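Local coordinates for putative NADP oxidoreductase BF3122 (Bacteroides fragilis, PDB 3D1L), which is a putative oxidoreductase that probably binds NADP through a Rossmann-type N-terminal domain and forms a two-fold symmetric pair in the crystal, at the interface of chains A and B. Residues are numbered along the deposited sequence; one frame, centred on the assembly and turned at random. Chains: chain A/B, Putative NADP oxidoreductase BF3122.

The interface of chains A and B. Residues chain A 187, 190-191, 194; chain B 223, 261-262, 265.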
loop_
_atom_site.group_PDB
_atom_site.type_symbol
_atom_site.label_atom_id
_atom_site.label_comp_id
_atom_site.label_asym_id
_atom_site.label_seq_id
_atom_site.Cartn_x
_atom_site.Cartn_y
_atom_site.Cartn_z
ATOM N N HIS A 187 -0.375 -11.976 0.753
ATOM C CA HIS A 187 0.424 -13.154 0.373
ATOM C C HIS A 187 1.922 -12.847 0.383
ATOM O O HIS A 187 2.729 -13.732 0.700
ATOM C CB HIS A 187 0.021 -13.724 -0.987
ATOM C CG HIS A 187 0.639 -15.064 -1.285
ATOM N ND1 HIS A 187 0.571 -16.128 -0.408
ATOM C CD2 HIS A 187 1.331 -15.508 -2.360
ATOM C CE1 HIS A 187 1.208 -17.166 -0.924
ATOM N NE2 HIS A 187 1.684 -16.813 -2.103
ATOM N N ALA A 190 2.912 -13.224 3.820
ATOM C CA ALA A 190 2.937 -14.670 4.090
ATOM C C ALA A 190 4.211 -15.317 3.578
ATOM O O ALA A 190 4.820 -16.095 4.297
ATOM C CB ALA A 190 1.689 -15.376 3.494
ATOM N N LEU A 191 4.617 -15.026 2.340
ATOM C CA LEU A 191 5.884 -15.607 1.818
ATOM C C LEU A 191 7.136 -15.133 2.584
ATOM O O LEU A 191 8.085 -15.887 2.773
ATOM C CB LEU A 191 6.043 -15.324 0.336
ATOM C CG LEU A 191 4.978 -15.921 -0.587
ATOM C CD1 LEU A 191 5.162 -15.374 -2.009
ATOM C CD2 LEU A 191 5.024 -17.482 -0.528
ATOM N N GLU A 194 7.183 -17.192 5.775
ATOM C CA GLU A 194 7.637 -18.564 5.520
ATOM C C GLU A 194 9.138 -18.553 5.520
ATOM O O GLU A 194 9.741 -19.393 6.140
ATOM C CB GLU A 194 7.113 -19.131 4.186
ATOM C CG GLU A 194 5.596 -19.298 4.124
ATOM C CD GLU A 194 5.080 -20.046 2.873
ATOM O OE1 GLU A 194 5.885 -20.540 2.047
ATOM O OE2 GLU A 194 3.843 -20.139 2.724
ATOM N N LYS B 223 -0.739 -15.873 7.266
ATOM C CA LYS B 223 -1.472 -17.060 6.830
ATOM C C LYS B 223 -2.919 -17.085 7.310
ATOM O O LYS B 223 -3.810 -17.570 6.599
ATOM C CB LYS B 223 -0.766 -18.338 7.291
ATOM C CG LYS B 223 -0.180 -19.122 6.119
ATOM C CD LYS B 223 0.519 -20.444 6.538
ATOM C CE LYS B 223 1.522 -20.873 5.428
ATOM N NZ LYS B 223 2.025 -19.661 4.609
ATOM N N SER B 261 -0.645 -19.730 -5.798
ATOM C CA SER B 261 0.279 -19.734 -4.683
ATOM C C SER B 261 -0.456 -19.630 -3.356
ATOM O O SER B 261 -0.121 -20.343 -2.404
ATOM C CB SER B 261 1.286 -18.584 -4.824
ATOM O OG SER B 261 2.300 -18.687 -3.847
ATOM N N ILE B 262 -1.443 -18.731 -3.287
ATOM C CA ILE B 262 -2.305 -18.626 -2.106
ATOM C C ILE B 262 -2.982 -19.988 -1.875
ATOM O O ILE B 262 -2.935 -20.526 -0.769
ATOM C CB ILE B 262 -3.344 -17.489 -2.252
ATOM C CG1 ILE B 262 -2.686 -16.098 -2.141
ATOM C CG2 ILE B 262 -4.506 -17.657 -1.239
ATOM C CD1 ILE B 262 -3.454 -15.007 -2.873
ATOM N N ARG B 265 -1.157 -22.792 -0.079
ATOM C CA ARG B 265 -0.793 -22.517 1.317
ATOM C C ARG B 265 -1.983 -22.235 2.228
ATOM O O ARG B 265 -2.737 -23.149 2.579
ATOM C CB ARG B 265 0.193 -21.360 1.369
ATOM C CG ARG B 265 1.491 -21.681 0.670
ATOM C CD ARG B 265 2.175 -20.453 0.207
ATOM N NE ARG B 265 3.582 -20.714 -0.077
ATOM C CZ ARG B 265 4.047 -21.092 -1.263
ATOM N NH1 ARG B 265 3.205 -21.270 -2.268
ATOM N NH2 ARG B 265 5.348 -21.315 -1.442
HETATM O O HOH W 1 3.362 -17.691 6.267
#
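A:Glu194 meets two basic side chains of chain B, B:Lys223 and B:Arg265, in a pair of salt bridges. B:Lys223 NZ gives a hydrogen bond of 2.7 Å to carboxylate oxygen A:Glu194 OE2, on the anti lone pair, away from the other oxygen. The lysine chain bends at its last torsion and crosses the glutamate at about a right angle. B:Arg265 uses its NE. This donor makes a nearly straight bond (170° at H) of 3.1 Å to A:Glu194 OE1, on the syn side, a little out of the carboxylate plane, and a weak, more bent one to OE2. OE1 itself lies in the guanidinium plane. The carboxylate and guanidinium planes lie 17° apart, so the two groups are nearly parallel. The two positive groups probably favour a charged carboxylate.

Water 1 adds a polar bridge. It joins B:Lys223 NZ to the backbone oxygen of A:Ala190, so the lysine amino group also reaches, through the water, the main chain of the partner's helix.

A second polar contact pairs imidazole atom A:His187 NE2 with hydroxyl B:Ser261 OG at 2.6 Å. Which of them donates is not seen. The histidine has CG anti to the backbone N (chi1 -169°), which sends the ring toward chain B.

Apolar packing holds that ring on both faces. B:Ile262 CG1 makes a CH-pi contact 3.8 Å from the ring centroid, and A:Leu191 CG covers the opposite face. B:Arg265 CD meets the ring edge in plane. A:Leu191 CD2 lies over one face of the guanidinium, 3.8 Å from B:Arg265 CZ.

The patch recurs with the chains exchanged, and the pair may be a biological dimer. Chain A contributes one side of the long helix 168-198. Chain B contributes short helix 222-225, the end of helix 249-264 and B:Arg265, the last modelled residue of chain B, just beyond it.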